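Local coordinates for ABC transporter, solute-binding protein (PDB 6LKK), which binds glucose 6-phosphate in a pocket of its periplasmic-binding-protein fold and probably serves as the extracellular G6P sensor of a two-component signalling system, at residues Asn1-Ser7 with Val27-His33; Arg51-Gly57 with Gly217-Asn223; Ile114-Gln118 with Val205-Gly210. All blocks are in the same frame, centred on the assembly; numbering follows the deposited sequence.

Contact 1 of 3, residues Asn1-Ser7 with Val27-His33; sequences NVLTVYS and VKIEIKH
Strands 2-7 and 28-33 run side by side in parallel, 4.6 Å apart at the closest approach of their axes and with their directions 27° apart (signed crossing -27°). Leu3 lies beside Ile29, Thr4 beside Glu30, Val5 beside Ile31 and Tyr6 beside Lys32, with CA-CA spacings of 4.7-4.9 Å. The odd residues of strand 2-7 do the bonding: Leu3 N to Lys28 O (2.9 Å), Glu30 N to Leu3 O (3.1 Å), Val5 N to Glu30 O (2.8 Å), Lys32 N to Val5 O (2.7 Å) and Ser7 N to Lys32 O (3.0 Å). With helix 11-25 joining them along the chain, the strands form a beta-alpha-beta unit of the solute-binding fold. Val5 (t) sets CG2 3.8 Å from CG2 of Ile29 (m). On the other face, Val2 CG1 lies 3.6 Å from Glu30 CG, and the Tyr6 ring (m) meets the Lys32 chain, CE2 to CD 3.7 Å, while Tyr6 OH bonds Glu46 and the amide of Gly52. Mid-strand, one face is thus apolar, Leu3 and Val5 meeting helix 230-237 and Ile29 and Ile31 helix 11-25, with Ser7 at its pocket end about 5 Å from bound G6P; on the other, Glu30 and Lys32 pack through their aliphatic parts.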
loop_
_atom_site.group_PDB
_atom_site.type_symbol
_atom_site.label_atom_id
_atom_site.label_comp_id
_atom_site.label_asym_id
_atom_site.label_seq_id
_atom_site.Cartn_x
_atom_site.Cartn_y
_atom_site.Cartn_z
ATOM N N ASN A 1 -18.740 -21.962 4.298
ATOM C CA ASN A 1 -19.465 -20.810 4.824
ATOM C C ASN A 1 -18.561 -19.588 4.956
ATOM O O ASN A 1 -18.976 -18.465 4.659
ATOM C CB ASN A 1 -20.091 -21.142 6.183
ATOM C CG ASN A 1 -21.440 -21.830 6.055
ATOM O OD1 ASN A 1 -21.919 -22.085 4.949
ATOM N ND2 ASN A 1 -22.055 -22.141 7.195
ATOM N N VAL A 2 -17.327 -19.804 5.396
ATOM C CA VAL A 2 -16.405 -18.701 5.646
ATOM C C VAL A 2 -15.728 -18.291 4.347
ATOM O O VAL A 2 -15.346 -19.135 3.527
ATOM C CB VAL A 2 -15.374 -19.102 6.716
ATOM C CG1 VAL A 2 -14.272 -18.055 6.834
ATOM C CG2 VAL A 2 -16.062 -19.293 8.060
ATOM N N LEU A 3 -15.578 -16.983 4.155
ATOM C CA LEU A 3 -14.851 -16.421 3.023
ATOM C C LEU A 3 -13.580 -15.772 3.554
ATOM O O LEU A 3 -13.647 -14.807 4.323
ATOM C CB LEU A 3 -15.708 -15.403 2.271
ATOM C CG LEU A 3 -15.226 -14.957 0.889
ATOM C CD1 LEU A 3 -16.366 -14.284 0.152
ATOM C CD2 LEU A 3 -14.024 -14.014 0.965
ATOM N N THR A 4 -12.431 -16.296 3.140
ATOM C CA THR A 4 -11.141 -15.848 3.647
ATOM C C THR A 4 -10.527 -14.829 2.695
ATOM O O THR A 4 -10.427 -15.075 1.488
ATOM C CB THR A 4 -10.194 -17.033 3.840
ATOM O OG1 THR A 4 -10.738 -17.917 4.829
ATOM C CG2 THR A 4 -8.815 -16.565 4.294
ATOM N N VAL A 5 -10.110 -13.695 3.250
ATOM C CA VAL A 5 -9.465 -12.621 2.506
ATOM C C VAL A 5 -8.012 -12.540 2.956
ATOM O O VAL A 5 -7.735 -12.480 4.159
ATOM C CB VAL A 5 -10.184 -11.277 2.733
ATOM C CG1 VAL A 5 -9.459 -10.134 2.024
ATOM C CG2 VAL A 5 -11.637 -11.359 2.276
ATOM N N TYR A 6 -7.088 -12.549 1.997
ATOM C CA TYR A 6 -5.696 -12.204 2.266
ATOM C C TYR A 6 -5.539 -10.698 2.113
ATOM O O TYR A 6 -6.000 -10.125 1.123
ATOM C CB TYR A 6 -4.735 -12.900 1.300
ATOM C CG TYR A 6 -4.844 -14.404 1.193
ATOM C CD1 TYR A 6 -5.773 -14.994 0.346
ATOM C CD2 TYR A 6 -3.983 -15.234 1.897
ATOM C CE1 TYR A 6 -5.859 -16.372 0.227
ATOM C CE2 TYR A 6 -4.062 -16.612 1.786
ATOM C CZ TYR A 6 -5.002 -17.172 0.949
ATOM O OH TYR A 6 -5.084 -18.541 0.833
ATOM N N SER A 7 -4.886 -10.054 3.081
ATOM C CA SER A 7 -4.683 -8.618 2.927
ATOM C C SER A 7 -3.506 -8.091 3.738
ATOM O O SER A 7 -3.392 -8.389 4.934
ATOM C CB SER A 7 -5.942 -7.854 3.333
ATOM O OG SER A 7 -5.743 -6.462 3.160
ATOM N N VAL A 27 -22.476 -13.336 5.271
ATOM C CA VAL A 27 -21.315 -14.195 5.084
ATOM C C VAL A 27 -20.281 -13.809 6.130
ATOM O O VAL A 27 -20.102 -12.622 6.420
ATOM C CB VAL A 27 -20.724 -14.058 3.664
ATOM C CG1 VAL A 27 -19.479 -14.920 3.506
ATOM C CG2 VAL A 27 -21.765 -14.421 2.612
ATOM N N LYS A 28 -19.605 -14.804 6.696
ATOM C CA LYS A 28 -18.521 -14.556 7.637
ATOM C C LYS A 28 -17.215 -14.397 6.869
ATOM O O LYS A 28 -16.872 -15.240 6.034
ATOM C CB LYS A 28 -18.400 -15.694 8.652
ATOM C CG LYS A 28 -17.315 -15.479 9.710
ATOM C CD LYS A 28 -17.811 -14.620 10.865
ATOM C CE LYS A 28 -16.655 -14.045 11.675
ATOM N NZ LYS A 28 -16.005 -12.889 10.993
ATOM N N ILE A 29 -16.492 -13.317 7.154
ATOM C CA ILE A 29 -15.218 -13.027 6.507
ATOM C C ILE A 29 -14.111 -13.125 7.543
ATOM O O ILE A 29 -14.171 -12.471 8.591
ATOM C CB ILE A 29 -15.221 -11.638 5.844
ATOM C CG1 ILE A 29 -16.202 -11.621 4.674
ATOM C CG2 ILE A 29 -13.816 -11.273 5.359
ATOM C CD1 ILE A 29 -16.438 -10.252 4.105
ATOM N N GLU A 30 -13.102 -13.936 7.244
ATOM C CA GLU A 30 -11.879 -14.004 8.027
ATOM C C GLU A 30 -10.744 -13.405 7.209
ATOM O O GLU A 30 -10.682 -13.592 5.990
ATOM C CB GLU A 30 -11.554 -15.449 8.419
ATOM C CG GLU A 30 -12.610 -16.091 9.310
ATOM C CD GLU A 30 -12.230 -17.486 9.774
ATOM O OE1 GLU A 30 -11.345 -18.104 9.147
ATOM O OE2 GLU A 30 -12.816 -17.961 10.770
ATOM N N ILE A 31 -9.855 -12.672 7.875
ATOM C CA ILE A 31 -8.748 -11.992 7.215
ATOM C C ILE A 31 -7.449 -12.680 7.601
ATOM O O ILE A 31 -7.226 -12.996 8.776
ATOM C CB ILE A 31 -8.678 -10.497 7.581
ATOM C CG1 ILE A 31 -10.038 -9.817 7.391
ATOM C CG2 ILE A 31 -7.614 -9.809 6.730
ATOM C CD1 ILE A 31 -10.095 -8.410 7.955
ATOM N N LYS A 32 -6.587 -12.896 6.613
ATOM C CA LYS A 32 -5.220 -13.349 6.841
ATOM C C LYS A 32 -4.296 -12.167 6.572
ATOM O O LYS A 32 -4.171 -11.719 5.427
ATOM C CB LYS A 32 -4.879 -14.539 5.948
ATOM C CG LYS A 32 -3.619 -15.277 6.368
ATOM C CD LYS A 32 -3.320 -16.454 5.449
ATOM C CE LYS A 32 -4.335 -17.581 5.615
ATOM N NZ LYS A 32 -3.751 -18.765 6.305
ATOM N N HIS A 33 -3.661 -11.661 7.628
ATOM C CA HIS A 33 -2.807 -10.485 7.557
ATOM C C HIS A 33 -1.347 -10.885 7.383
ATOM O O HIS A 33 -0.926 -11.970 7.793
ATOM C CB HIS A 33 -2.948 -9.630 8.820
ATOM C CG HIS A 33 -4.256 -8.910 8.930
ATOM N ND1 HIS A 33 -4.548 -7.782 8.193
ATOM C CD2 HIS A 33 -5.341 -9.143 9.704
ATOM C CE1 HIS A 33 -5.760 -7.357 8.503
ATOM N NE2 HIS A 33 -6.262 -8.165 9.419
#

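Contact 2 of 3, residues Arg51-Gly57 with Gly217-Asn223; sequences RGDVFMG and GIALVKN
An antiparallel strand pair in the sheet of one lobe of the periplasmic-binding-protein fold joins strand 54-56 to 217-221 (axes 4.7 Å apart, 164° between directions). Phe55 and Ala219 are the hydrogen-bonded pair, N to O and O to N both 2.9 Å; Val54-Leu220 and Met56-Ile218 are non-hydrogen-bonded pairs. Val221 N to Asp53 O (3.0 Å) and Gly57 N to Gly217 O (2.9 Å) extend the pairing, the latter beside the bound glucose 6-phosphate, which touches Gly57. Val54 (t) sets CG1 3.8 Å from Ile218 CG2 and CG2 4.0 Å from Leu220 CD2; Met56 CB lies 3.8 Å from Ile218 CG1, its p side chain then leading away from strand 217-221. This face packs on helix 230-237. On the other, Phe55 (t) swings its ring from strand 217-221 onto Leu39, Leu40 and Leu43. Before strand 54-56, extended Arg51 (m, then t, t) reaches Lys222 O with NH1 (3.1 Å) and pairs with Asp69. Asp53 (m), also held by the amide of His227, takes a bond from Asn223 (p), whose ND2 lies 2.9 Å from both Asp53 OD1 and Gly52 O.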
loop_
_atom_site.group_PDB
_atom_site.type_symbol
_atom_site.label_atom_id
_atom_site.label_comp_id
_atom_site.label_asym_id
_atom_site.label_seq_id
_atom_site.Cartn_x
_atom_site.Cartn_y
_atom_site.Cartn_z
ATOM N N ARG A 51 -6.933 -22.862 0.329
ATOM C CA ARG A 51 -6.712 -21.447 0.077
ATOM C C ARG A 51 -7.963 -20.621 0.350
ATOM O O ARG A 51 -9.096 -21.108 0.300
ATOM C CB ARG A 51 -6.278 -21.226 -1.368
ATOM C CG ARG A 51 -4.869 -21.670 -1.664
ATOM C CD ARG A 51 -4.543 -21.446 -3.122
ATOM N NE ARG A 51 -3.172 -21.818 -3.440
ATOM C CZ ARG A 51 -2.635 -21.719 -4.649
ATOM N NH1 ARG A 51 -3.354 -21.259 -5.665
ATOM N NH2 ARG A 51 -1.376 -22.083 -4.845
ATOM N N GLY A 52 -7.733 -19.343 0.637
ATOM C CA GLY A 52 -8.797 -18.370 0.707
ATOM C C GLY A 52 -9.254 -17.960 -0.680
ATOM O O GLY A 52 -8.863 -18.532 -1.698
ATOM N N ASP A 53 -10.085 -16.924 -0.709
ATOM C CA ASP A 53 -10.854 -16.596 -1.900
ATOM C C ASP A 53 -10.503 -15.263 -2.536
ATOM O O ASP A 53 -10.623 -15.138 -3.756
ATOM C CB ASP A 53 -12.350 -16.603 -1.564
ATOM C CG ASP A 53 -12.890 -18.005 -1.368
ATOM O OD1 ASP A 53 -13.062 -18.717 -2.379
ATOM O OD2 ASP A 53 -13.116 -18.400 -0.206
ATOM N N VAL A 54 -10.083 -14.267 -1.760
ATOM C CA VAL A 54 -9.841 -12.926 -2.281
ATOM C C VAL A 54 -8.554 -12.385 -1.679
ATOM O O VAL A 54 -8.263 -12.603 -0.499
ATOM C CB VAL A 54 -11.024 -11.980 -1.982
ATOM C CG1 VAL A 54 -10.711 -10.556 -2.431
ATOM C CG2 VAL A 54 -12.287 -12.478 -2.667
ATOM N N PHE A 55 -7.781 -11.682 -2.501
ATOM C CA PHE A 55 -6.599 -10.950 -2.063
ATOM C C PHE A 55 -6.868 -9.474 -2.310
ATOM O O PHE A 55 -7.191 -9.086 -3.435
ATOM C CB PHE A 55 -5.356 -11.412 -2.828
ATOM C CG PHE A 55 -4.059 -11.079 -2.149
ATOM C CD1 PHE A 55 -3.670 -9.764 -1.959
ATOM C CD2 PHE A 55 -3.213 -12.088 -1.722
ATOM C CE1 PHE A 55 -2.471 -9.464 -1.339
ATOM C CE2 PHE A 55 -2.015 -11.793 -1.106
ATOM C CZ PHE A 55 -1.643 -10.480 -0.915
ATOM N N MET A 56 -6.755 -8.654 -1.265
ATOM C CA MET A 56 -6.995 -7.221 -1.402
ATOM C C MET A 56 -5.873 -6.447 -0.729
ATOM O O MET A 56 -5.486 -6.753 0.404
ATOM C CB MET A 56 -8.355 -6.815 -0.817
ATOM C CG MET A 56 -8.466 -6.895 0.694
ATOM S SD MET A 56 -10.128 -6.471 1.271
ATOM C CE MET A 56 -10.181 -4.704 0.976
ATOM N N GLY A 57 -5.356 -5.448 -1.429
ATOM C CA GLY A 57 -4.249 -4.655 -0.945
ATOM C C GLY A 57 -2.943 -5.031 -1.623
ATOM O O GLY A 57 -2.786 -6.112 -2.196
ATOM N N GLY A 217 -4.818 -3.202 -5.411
ATOM C CA GLY A 217 -5.645 -4.047 -6.247
ATOM C C GLY A 217 -6.377 -5.116 -5.458
ATOM O O GLY A 217 -6.130 -5.335 -4.265
ATOM N N ILE A 218 -7.305 -5.779 -6.155
ATOM C CA ILE A 218 -8.071 -6.906 -5.634
ATOM C C ILE A 218 -8.039 -8.019 -6.669
ATOM O O ILE A 218 -8.202 -7.766 -7.869
ATOM C CB ILE A 218 -9.532 -6.522 -5.322
ATOM C CG1 ILE A 218 -9.593 -5.484 -4.207
ATOM C CG2 ILE A 218 -10.336 -7.754 -4.918
ATOM C CD1 ILE A 218 -10.946 -4.818 -4.087
ATOM N N ALA A 219 -7.862 -9.255 -6.205
ATOM C CA ALA A 219 -7.769 -10.405 -7.092
ATOM C C ALA A 219 -8.495 -11.597 -6.483
ATOM O O ALA A 219 -8.562 -11.749 -5.259
ATOM C CB ALA A 219 -6.310 -10.782 -7.372
ATOM N N LEU A 220 -9.043 -12.440 -7.358
ATOM C CA LEU A 220 -9.642 -13.706 -6.960
ATOM C C LEU A 220 -8.572 -14.791 -6.935
ATOM O O LEU A 220 -7.810 -14.944 -7.895
ATOM C CB LEU A 220 -10.769 -14.098 -7.922
ATOM C CG LEU A 220 -11.971 -13.155 -8.037
ATOM C CD1 LEU A 220 -13.031 -13.768 -8.938
ATOM C CD2 LEU A 220 -12.562 -12.836 -6.673
ATOM N N VAL A 221 -8.522 -15.540 -5.839
ATOM C CA VAL A 221 -7.513 -16.574 -5.635
ATOM C C VAL A 221 -8.003 -17.882 -6.235
ATOM O O VAL A 221 -9.157 -18.282 -6.036
ATOM C CB VAL A 221 -7.203 -16.735 -4.136
ATOM C CG1 VAL A 221 -6.222 -17.880 -3.901
ATOM C CG2 VAL A 221 -6.652 -15.438 -3.568
ATOM N N LYS A 222 -7.120 -18.564 -6.960
ATOM C CA LYS A 222 -7.461 -19.853 -7.547
ATOM C C LYS A 222 -7.457 -20.916 -6.457
ATOM O O LYS A 222 -6.431 -21.141 -5.804
ATOM C CB LYS A 222 -6.481 -20.215 -8.660
ATOM C CG LYS A 222 -6.883 -21.467 -9.425
ATOM C CD LYS A 222 -5.865 -21.845 -10.488
ATOM C CE LYS A 222 -5.937 -20.917 -11.689
ATOM N NZ LYS A 222 -4.829 -21.164 -12.651
ATOM N N ASN A 223 -8.601 -21.565 -6.254
ATOM C CA ASN A 223 -8.733 -22.586 -5.226
ATOM C C ASN A 223 -9.707 -23.648 -5.718
ATOM O O ASN A 223 -10.294 -23.534 -6.798
ATOM C CB ASN A 223 -9.180 -21.973 -3.895
ATOM C CG ASN A 223 -10.485 -21.208 -4.010
ATOM O OD1 ASN A 223 -11.258 -21.409 -4.944
ATOM N ND2 ASN A 223 -10.735 -20.323 -3.052
#

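Contact 3 of 3, residues Ile114-Gln118 with Val205-Gly210; sequences IRGYQ and VYPIEG
Two irregular loops meet here: residues 114-118 belong to the connection between strands 92-105 and 129-132, and residues 205-210 to the bend that leads from strand 202-205 into strand 213-221. The second loop makes a type I turn from Pro207 to Gly210, closed by Gly210 N to Pro207 O at 3.1 Å. Ile114 presents its carbonyl to Val205, O to CG2 3.7 Å, while its side chain packs on Val104 and Leu125. Arg115 O accepts the amide of Ile208 (N to O 3.2 Å) and lies 3.6 Å from Val205 CG1; Arg115 CB is 4.1 Å from Ile208 CD1. Gly116, extended at phi/psi 177°/-161°, makes the nearest CA-CA approach, its CA 3.7 Å from Pro207 CA and 3.3 Å from Glu209 OE1. A CB here would point at the second loop and clash with that carboxylate oxygen. Tyr117 N donates to Glu209 OE1 (2.9 Å). Its m side chain lays CE2 3.5 Å from Pro207 CG, with Gly210 O at the ring edge, and the hydroxyl bonds His143 of helix 138-151. Gln118 N completes the grip on Glu209 at OE2, 2.9 Å. Glu209 bends to do this (chi1 m, chi2 p). The contact ties the loop after strand 92-105 to the turn before strand 213-221, the Tyr117 side chain about 11 Å from bound G6P: one carboxylate satisfies two consecutive backbone donors, with the apolar tyrosine-proline contact beside it.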
loop_
_atom_site.group_PDB
_atom_site.type_symbol
_atom_site.label_atom_id
_atom_site.label_comp_id
_atom_site.label_asym_id
_atom_site.label_seq_id
_atom_site.Cartn_x
_atom_site.Cartn_y
_atom_site.Cartn_z
ATOM N N ILE A 114 12.970 18.248 6.934
ATOM C CA ILE A 114 12.783 17.016 6.172
ATOM C C ILE A 114 11.670 17.280 5.165
ATOM O O ILE A 114 10.484 17.256 5.514
ATOM C CB ILE A 114 12.454 15.813 7.062
ATOM C CG1 ILE A 114 13.602 15.560 8.047
ATOM C CG2 ILE A 114 12.227 14.578 6.202
ATOM C CD1 ILE A 114 13.298 14.530 9.111
ATOM N N ARG A 115 12.049 17.528 3.913
ATOM C CA ARG A 115 11.106 17.754 2.828
ATOM C C ARG A 115 11.008 16.581 1.863
ATOM O O ARG A 115 10.089 16.560 1.036
ATOM C CB ARG A 115 11.499 19.006 2.029
ATOM C CG ARG A 115 11.099 20.328 2.666
ATOM C CD ARG A 115 11.938 20.665 3.888
ATOM N NE ARG A 115 11.580 21.975 4.428
ATOM C CZ ARG A 115 12.141 23.128 4.067
ATOM N NH1 ARG A 115 11.729 24.259 4.620
ATOM N NH2 ARG A 115 13.114 23.158 3.167
ATOM N N GLY A 116 11.916 15.619 1.941
ATOM C CA GLY A 116 11.933 14.539 0.976
ATOM C C GLY A 116 13.100 13.609 1.214
ATOM O O GLY A 116 13.690 13.592 2.296
ATOM N N TYR A 117 13.433 12.839 0.175
ATOM C CA TYR A 117 14.431 11.781 0.319
ATOM C C TYR A 117 15.829 12.345 0.548
ATOM O O TYR A 117 16.595 11.800 1.351
ATOM C CB TYR A 117 14.423 10.878 -0.911
ATOM C CG TYR A 117 13.187 10.023 -1.034
ATOM C CD1 TYR A 117 12.920 9.013 -0.119
ATOM C CD2 TYR A 117 12.291 10.217 -2.075
ATOM C CE1 TYR A 117 11.788 8.229 -0.239
ATOM C CE2 TYR A 117 11.165 9.441 -2.199
ATOM C CZ TYR A 117 10.916 8.451 -1.280
ATOM O OH TYR A 117 9.789 7.683 -1.415
ATOM N N GLN A 118 16.191 13.420 -0.156
ATOM C CA GLN A 118 17.531 13.980 0.004
ATOM C C GLN A 118 17.772 14.426 1.441
ATOM O O GLN A 118 18.864 14.227 1.987
ATOM C CB GLN A 118 17.736 15.148 -0.957
ATOM C CG GLN A 118 17.793 14.738 -2.415
ATOM C CD GLN A 118 18.334 15.836 -3.311
ATOM O OE1 GLN A 118 18.961 16.785 -2.840
ATOM N NE2 GLN A 118 18.090 15.712 -4.612
ATOM N N VAL A 205 4.947 13.646 5.259
ATOM C CA VAL A 205 5.737 14.357 4.260
ATOM C C VAL A 205 5.608 13.624 2.934
ATOM O O VAL A 205 5.903 12.424 2.843
ATOM C CB VAL A 205 7.211 14.478 4.679
ATOM C CG1 VAL A 205 8.051 15.071 3.549
ATOM C CG2 VAL A 205 7.335 15.331 5.931
ATOM N N TYR A 206 5.177 14.348 1.906
ATOM C CA TYR A 206 5.149 13.826 0.553
ATOM C C TYR A 206 6.433 14.254 -0.141
ATOM O O TYR A 206 6.587 15.446 -0.452
ATOM C CB TYR A 206 3.925 14.349 -0.194
ATOM C CG TYR A 206 2.620 13.976 0.479
ATOM C CD1 TYR A 206 2.073 14.773 1.481
ATOM C CD2 TYR A 206 1.943 12.815 0.127
ATOM C CE1 TYR A 206 0.886 14.425 2.107
ATOM C CE2 TYR A 206 0.757 12.461 0.750
ATOM C CZ TYR A 206 0.231 13.271 1.735
ATOM O OH TYR A 206 -0.951 12.930 2.354
ATOM N N PRO A 207 7.381 13.348 -0.390
ATOM C CA PRO A 207 8.724 13.785 -0.806
ATOM C C PRO A 207 8.696 14.636 -2.068
ATOM O O PRO A 207 8.106 14.258 -3.084
ATOM C CB PRO A 207 9.483 12.468 -1.024
ATOM C CG PRO A 207 8.467 11.377 -0.973
ATOM C CD PRO A 207 7.299 11.891 -0.209
ATOM N N ILE A 208 9.363 15.793 -1.997
ATOM C CA ILE A 208 9.344 16.741 -3.105
ATOM C C ILE A 208 10.016 16.177 -4.351
ATOM O O ILE A 208 9.699 16.608 -5.465
ATOM C CB ILE A 208 9.996 18.076 -2.692
ATOM C CG1 ILE A 208 11.440 17.872 -2.219
ATOM C CG2 ILE A 208 9.171 18.753 -1.601
ATOM C CD1 ILE A 208 12.214 19.170 -2.035
ATOM N N GLU A 209 10.935 15.218 -4.204
ATOM C CA GLU A 209 11.609 14.656 -5.370
ATOM C C GLU A 209 10.701 13.770 -6.208
ATOM O O GLU A 209 11.053 13.450 -7.347
ATOM C CB GLU A 209 12.831 13.837 -4.954
ATOM C CG GLU A 209 13.872 14.603 -4.161
ATOM C CD GLU A 209 13.617 14.573 -2.669
ATOM O OE1 GLU A 209 12.536 14.097 -2.254
ATOM O OE2 GLU A 209 14.501 15.022 -1.909
ATOM N N GLY A 210 9.555 13.364 -5.675
ATOM C CA GLY A 210 8.699 12.425 -6.364
ATOM C C GLY A 210 8.119 11.413 -5.404
ATOM O O GLY A 210 8.850 10.641 -4.775
#

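From the N terminus, contact 1 closes first, over helix 11-25. Contact 2 opens at Arg51 and closes only at 217-223, a loop of 159 intervening residues, and contact 3 (114-118 with 205-210) is nested wholly within it. Contacts 1 and 2 build one sheet region on the same side of the chain's centre: Tyr6 N to Val54 O (2.8 Å) joins them, giving the strand order 28-33, 2-7, 54-56, 217-221. Contact 3 joins two loops on the opposite side, its centre about 37 Å from that of contact 1 and about 34 Å from that of contact 2. Strand 213-221, which follows the turn at 207-210, leads from contact 3 back to contact 2, passing the pocket residues Asn214 and Asp216.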